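Local atomic coordinates of transcriptional regulator ComR (PDB entry 6HU8), a protein that probably binds DNA through a helix-turn-helix domain and controls competence in streptococci in response to a signalling peptide. Residues 131-134 against 135-139; 228-231 against 232-236; 279-283 against 284-288. One frame throughout, in Å; residues are numbered along the deposited sequence.

Interaction 1. Residues 131-134 against 135-139; sequences SFTS and WEERP
Between Ser134 and Glu137 the backbone folds into a type I turn, closed by a bond from Glu137 N to Ser134 O (3.0 Å), bent to 138° at the hydrogen. Trp135 and Glu136 fill the two central positions with helical backbone angles, and a weak bond from Arg138 N to Trp135 O carries the chain onward.

The side chain of Ser134 ties the start of this turn to its middle. With OG anti to the backbone N and beside the carbonyl carbon (chi1 158°), the hydroxyl donates to Glu136 OE1 at 2.8 Å, meeting the carboxylate from above its plane. A bend at chi2 in Glu136 folds the acid back for this bond, and the same OE1 lies 3.3 Å above one face of the Trp135 ring, toward its rim. Across the turn, Ser134 CB rests against Glu137 CG at 3.8 Å.

Thr133 works on a second front through its methyl. CG2 approaches Glu137 OE1 at 3.6 Å, crossing that side chain at about a right angle, and lies 4.1 Å from Arg138 CG, while also coming near the plane of the guanidinium at its edge. The other branch turns back: Thr133 OG1 donates to Ser131 OG at 2.7 Å.

This surface linker joins helix 117-131, whose end is marked by a Schellman motif at Phe132, to helix 139-152, for which Arg138 is the N-cap residue. The guanidinium of Arg138 reaches back to helix 117-131, bonding Asn128 and making salt bridges to Asp124 and Glu127. On helix 160-173, Tyr171 hydrogen-bonds Thr133 O and His172 stacks on the Trp135 ring.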
# COMPACT_ATOMS: atom_id res chain seq x y z
N SER A 131 9.64 -9.14 3.78
CA SER A 131 10.41 -10.37 3.82
C SER A 131 10.95 -10.77 2.45
O SER A 131 11.66 -11.77 2.33
CB SER A 131 9.54 -11.50 4.37
OG SER A 131 8.58 -11.91 3.40
N PHE A 132 10.62 -9.99 1.42
CA PHE A 132 11.04 -10.26 0.04
C PHE A 132 10.47 -11.56 -0.51
O PHE A 132 11.07 -12.20 -1.37
CB PHE A 132 12.57 -10.30 -0.08
CG PHE A 132 13.21 -8.94 -0.05
CD1 PHE A 132 13.57 -8.35 1.15
CD2 PHE A 132 13.48 -8.26 -1.23
CE1 PHE A 132 14.17 -7.10 1.18
CE2 PHE A 132 14.07 -7.01 -1.21
CZ PHE A 132 14.42 -6.43 -0.01
N THR A 133 9.30 -11.96 -0.01
CA THR A 133 8.60 -13.12 -0.53
C THR A 133 8.11 -12.83 -1.95
O THR A 133 7.57 -11.76 -2.21
CB THR A 133 7.39 -13.51 0.35
OG1 THR A 133 7.85 -13.84 1.66
CG2 THR A 133 6.66 -14.70 -0.25
N SER A 134 8.34 -13.78 -2.85
CA SER A 134 7.88 -13.64 -4.22
C SER A 134 6.36 -13.62 -4.28
O SER A 134 5.69 -14.44 -3.64
CB SER A 134 8.41 -14.79 -5.08
OG SER A 134 7.61 -14.97 -6.23
N TRP A 135 5.81 -12.67 -5.03
CA TRP A 135 4.36 -12.56 -5.12
C TRP A 135 3.74 -13.79 -5.81
O TRP A 135 2.58 -14.12 -5.58
CB TRP A 135 3.96 -11.26 -5.83
CG TRP A 135 4.43 -11.13 -7.25
CD1 TRP A 135 5.52 -10.44 -7.71
CD2 TRP A 135 3.79 -11.69 -8.41
NE1 TRP A 135 5.60 -10.54 -9.07
CE2 TRP A 135 4.55 -11.30 -9.53
CE3 TRP A 135 2.65 -12.48 -8.61
CZ2 TRP A 135 4.22 -11.68 -10.83
CZ3 TRP A 135 2.32 -12.85 -9.90
CH2 TRP A 135 3.10 -12.46 -10.99
N GLU A 136 4.52 -14.47 -6.64
CA GLU A 136 4.06 -15.70 -7.29
C GLU A 136 3.94 -16.87 -6.32
O GLU A 136 3.16 -17.79 -6.53
CB GLU A 136 5.01 -16.09 -8.43
CG GLU A 136 5.06 -15.07 -9.57
CD GLU A 136 6.38 -14.32 -9.61
OE1 GLU A 136 6.75 -13.72 -8.57
OE2 GLU A 136 7.05 -14.32 -10.67
N GLU A 137 4.72 -16.82 -5.24
CA GLU A 137 4.72 -17.88 -4.22
C GLU A 137 3.40 -17.92 -3.47
O GLU A 137 3.11 -18.90 -2.78
CB GLU A 137 5.86 -17.68 -3.21
CG GLU A 137 7.24 -18.12 -3.70
CD GLU A 137 8.22 -18.38 -2.56
OE1 GLU A 137 8.16 -17.67 -1.52
OE2 GLU A 137 9.06 -19.30 -2.71
N ARG A 138 2.61 -16.86 -3.60
CA ARG A 138 1.37 -16.72 -2.82
C ARG A 138 0.13 -16.47 -3.67
O ARG A 138 -0.48 -15.40 -3.58
CB ARG A 138 1.54 -15.58 -1.82
CG ARG A 138 2.80 -15.70 -0.99
CD ARG A 138 2.48 -16.25 0.38
NE ARG A 138 2.52 -15.18 1.38
CZ ARG A 138 1.58 -14.97 2.30
NH1 ARG A 138 0.52 -15.78 2.35
NH2 ARG A 138 1.70 -13.97 3.17
N PRO A 139 -0.27 -17.47 -4.48
CA PRO A 139 -1.42 -17.37 -5.40
C PRO A 139 -2.73 -16.98 -4.72
O PRO A 139 -3.54 -16.28 -5.34
CB PRO A 139 -1.53 -18.79 -5.98
CG PRO A 139 -0.88 -19.67 -4.97
CD PRO A 139 0.26 -18.85 -4.42

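Interaction 2. Residues 228-231 against 232-236; sequences TVID and KLLAV
Helix 226-240, one of the helices of the tetratricopeptide-like array of ComR, brings Val229, Ile230, Leu233 and Leu234 together along one side. Four successive i to i+4 bonds join 228-231 to 232-236. Leu233 N to Val229 O (3.0 Å) is nearly straight at 168°, whereas Lys232 N to Thr228 O (3.1 Å) is more bent, at 147°. Leu234 N to Ile230 O and Ala235 N to Asp231 O are the other two that cross.

Among the side chains, Val229 and Leu233 lie side by side one turn apart and point the same way, with Val229 CG1 4.1 Å from Leu233 CD1. Val229 holds CG1 anti to its own backbone N (chi1 178°), which carries that methyl along the helix to the leucine. Leu233 leans back over the preceding turn in return: its CD1 lies 3.5 Å from Val229 O and 4.3 Å from the end methyl CD1 of Ile230, so one branch touches both residues.

Helices of such arrays pack against their neighbours in succession, and the apolar strip of helix 226-240 serves two of them. Val229 meets Ile213 and Leu233 meets Phe207 and Leu210 on helix 200-219, while Ile230, Leu233 and Leu234 touch helix 246-261, the last two at Val249. Leu233, buried, is thus shared between both interfaces.

A second i to i+4 pair broadens the strip, since Ile230 CG2 approaches Leu234 CD1 at 4.3 Å. Off this strip, Ala235 CB lies 3.4 Å from Asp231 O and touches the loop at Ile196. Lys232 borders the strip: its CB stays 3.7 Å from Thr228 O, its side chain touches Leu210 and Ile196, and the chain, bent at chi2 and chi4, carries NZ to hydrogen-bond the carbonyl oxygens of Leu192 and Gln194.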
# COMPACT_ATOMS: atom_id res chain seq x y z
N THR A 228 8.40 16.13 -10.13
CA THR A 228 7.11 16.30 -9.48
C THR A 228 6.95 15.24 -8.39
O THR A 228 6.40 15.51 -7.31
CB THR A 228 5.95 16.22 -10.49
OG1 THR A 228 6.07 17.32 -11.40
CG2 THR A 228 4.62 16.33 -9.79
N VAL A 229 7.48 14.04 -8.64
CA VAL A 229 7.52 13.02 -7.61
C VAL A 229 8.44 13.43 -6.46
O VAL A 229 8.09 13.26 -5.29
CB VAL A 229 7.96 11.66 -8.16
CG1 VAL A 229 8.04 10.64 -7.04
CG2 VAL A 229 7.01 11.18 -9.25
N ILE A 230 9.60 13.98 -6.78
CA ILE A 230 10.51 14.47 -5.73
C ILE A 230 9.81 15.51 -4.88
O ILE A 230 9.90 15.51 -3.65
CB ILE A 230 11.82 15.07 -6.31
CG1 ILE A 230 12.60 14.01 -7.10
CG2 ILE A 230 12.67 15.72 -5.20
CD1 ILE A 230 13.06 12.83 -6.23
N ASP A 231 9.09 16.42 -5.54
CA ASP A 231 8.40 17.51 -4.87
C ASP A 231 7.34 17.00 -3.89
O ASP A 231 7.16 17.54 -2.78
CB ASP A 231 7.76 18.43 -5.92
CG ASP A 231 8.78 19.37 -6.56
OD1 ASP A 231 9.80 19.67 -5.91
OD2 ASP A 231 8.56 19.81 -7.70
N LYS A 232 6.63 15.95 -4.30
CA LYS A 232 5.59 15.40 -3.45
C LYS A 232 6.22 14.73 -2.24
O LYS A 232 5.74 14.90 -1.11
CB LYS A 232 4.72 14.40 -4.23
CG LYS A 232 3.42 14.03 -3.50
CD LYS A 232 2.34 15.06 -3.74
CE LYS A 232 0.99 14.65 -3.13
NZ LYS A 232 -0.13 15.01 -4.03
N LEU A 233 7.31 13.99 -2.48
CA LEU A 233 8.04 13.36 -1.39
C LEU A 233 8.47 14.36 -0.32
O LEU A 233 8.32 14.12 0.89
CB LEU A 233 9.27 12.63 -1.93
CG LEU A 233 9.02 11.28 -2.58
CD1 LEU A 233 10.18 11.02 -3.52
CD2 LEU A 233 8.93 10.21 -1.51
N LEU A 234 9.00 15.50 -0.76
CA LEU A 234 9.44 16.55 0.15
C LEU A 234 8.24 17.18 0.85
O LEU A 234 8.30 17.54 2.03
CB LEU A 234 10.27 17.61 -0.59
CG LEU A 234 11.63 17.16 -1.14
CD1 LEU A 234 12.37 18.32 -1.79
CD2 LEU A 234 12.49 16.56 -0.04
N ALA A 235 7.13 17.32 0.12
CA ALA A 235 5.89 17.85 0.72
C ALA A 235 5.35 16.95 1.83
O ALA A 235 4.87 17.44 2.86
CB ALA A 235 4.83 18.06 -0.34
N VAL A 236 5.43 15.63 1.63
CA VAL A 236 4.98 14.71 2.69
C VAL A 236 5.90 14.80 3.91
O VAL A 236 5.42 14.88 5.05
CB VAL A 236 4.93 13.26 2.21
CG1 VAL A 236 4.62 12.33 3.37
CG2 VAL A 236 3.89 13.11 1.10

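Interaction 3. Residues 279-283 against 284-288; sequences SVLED and SVLEE
Asp283 meets Val285 because a chi1 of 72° sets its CG between the backbone N and the carbonyl carbon, and chi2 of 78° then swings OD1 forward along the chain. There OD1 accepts Val285 N at 3.1 Å through its anti lone pair, with an N-H...O angle of 151°. An acceptor at one residue and a donor two further on make this an Asx turn, which leads the loop into helix 285-296. Val285 covers the same oxygen from its side chain, its CB lying 3.3 Å from Asp283 OD1.

Ser284, the N-cap residue, makes no capping bond with its hydroxyl. Instead OG donates to Glu288 OE2, one turn on, from above the carboxylate plane. A water bridges loop and helix, donating to Asp283 O at 2.7 Å and accepting from Glu287 N at 3.0 Å.

On another side of the loop Leu281 and Leu286 cross obliquely, CD1 of the first 3.8 Å from CD2 of the second. The extended side chain of Glu287 reaches back over the end of helix 264-279, where its OE1 sits 3.3 Å from Ser279 CA; its OE2 pairs with Arg291, and Ser279 OG bonds the carbonyl of Met276.

Two first-turn N-H groups that the helix cannot satisfy internally thus receive acceptors from outside it, a carboxylate for Val285 and a water for Glu287. Negative charge on Asp283 at this end would probably be stabilised by the helix dipole.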
# COMPACT_ATOMS: atom_id res chain seq x y z
N SER A 279 23.36 13.92 8.56
CA SER A 279 24.40 14.15 9.56
C SER A 279 23.84 14.60 10.91
O SER A 279 24.48 14.41 11.95
CB SER A 279 25.43 15.17 9.05
OG SER A 279 24.89 16.49 8.97
N VAL A 280 22.65 15.18 10.89
CA VAL A 280 22.04 15.71 12.12
C VAL A 280 21.04 14.72 12.70
O VAL A 280 20.26 15.06 13.61
CB VAL A 280 21.36 17.06 11.86
CG1 VAL A 280 22.41 18.11 11.53
CG2 VAL A 280 20.37 16.94 10.71
N LEU A 281 21.06 13.50 12.19
CA LEU A 281 20.25 12.43 12.76
C LEU A 281 20.97 11.83 13.96
O LEU A 281 22.21 11.88 14.06
CB LEU A 281 19.94 11.35 11.72
CG LEU A 281 19.09 11.87 10.56
CD1 LEU A 281 18.93 10.79 9.51
CD2 LEU A 281 17.75 12.34 11.07
N GLU A 282 20.18 11.22 14.84
CA GLU A 282 20.66 10.71 16.11
C GLU A 282 21.76 9.67 15.93
O GLU A 282 22.75 9.70 16.64
CB GLU A 282 19.49 10.10 16.89
CG GLU A 282 18.16 10.85 16.74
CD GLU A 282 17.06 10.24 17.58
OE1 GLU A 282 17.39 9.58 18.59
OE2 GLU A 282 15.88 10.40 17.23
N ASP A 283 21.61 8.77 14.97
CA ASP A 283 22.70 7.84 14.68
C ASP A 283 23.25 8.08 13.27
O ASP A 283 22.64 8.79 12.47
CB ASP A 283 22.26 6.38 14.85
CG ASP A 283 21.32 5.92 13.77
OD1 ASP A 283 21.81 5.63 12.65
OD2 ASP A 283 20.10 5.84 14.03
N SER A 284 24.40 7.50 12.98
CA SER A 284 25.16 7.93 11.80
C SER A 284 25.15 6.87 10.70
O SER A 284 25.90 6.98 9.72
CB SER A 284 26.59 8.29 12.20
OG SER A 284 27.34 7.14 12.57
N VAL A 285 24.31 5.85 10.87
CA VAL A 285 24.19 4.77 9.89
C VAL A 285 23.81 5.33 8.52
O VAL A 285 24.49 5.08 7.53
CB VAL A 285 23.14 3.71 10.35
CG1 VAL A 285 22.85 2.72 9.24
CG2 VAL A 285 23.62 3.00 11.63
N LEU A 286 22.73 6.10 8.46
CA LEU A 286 22.27 6.66 7.19
C LEU A 286 23.31 7.61 6.55
O LEU A 286 23.49 7.64 5.32
CB LEU A 286 20.95 7.39 7.43
CG LEU A 286 20.14 7.85 6.23
CD1 LEU A 286 20.04 6.72 5.21
CD2 LEU A 286 18.76 8.26 6.71
N GLU A 287 24.01 8.38 7.38
CA GLU A 287 25.07 9.25 6.85
C GLU A 287 26.22 8.47 6.23
O GLU A 287 26.71 8.83 5.16
CB GLU A 287 25.62 10.16 7.94
CG GLU A 287 26.77 11.04 7.46
CD GLU A 287 27.32 11.94 8.55
OE1 GLU A 287 26.83 11.86 9.70
OE2 GLU A 287 28.24 12.73 8.24
N GLU A 288 26.66 7.42 6.91
CA GLU A 288 27.69 6.56 6.35
C GLU A 288 27.20 5.91 5.05
O GLU A 288 27.92 5.89 4.06
CB GLU A 288 28.10 5.47 7.35
CG GLU A 288 28.74 6.00 8.63
CD GLU A 288 28.62 5.01 9.79
OE1 GLU A 288 28.19 3.84 9.57
OE2 GLU A 288 28.94 5.42 10.94
O HOH W 1 22.56 9.35 9.87

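All three contacts lie within the tetratricopeptide range and follow one another along the chain: interaction 1 in the linker between helices 117-131 and 139-152, interaction 2 within helix 226-240, and interaction 3 where helix 264-279 gives way to helix 285-296. None touches another. The centres of interactions 1 and 2 are about 30 Å apart, on opposite sides of the chain's centre, and those of 2 and 3 about 22 Å. Interactions 1 and 3, centres about 33 Å apart, are surface connections between successive helices. They belong with interaction 2 to one helical tetratricopeptide-like domain, whose successive helices pack together, as helix 226-240 does on 200-219 and 246-261.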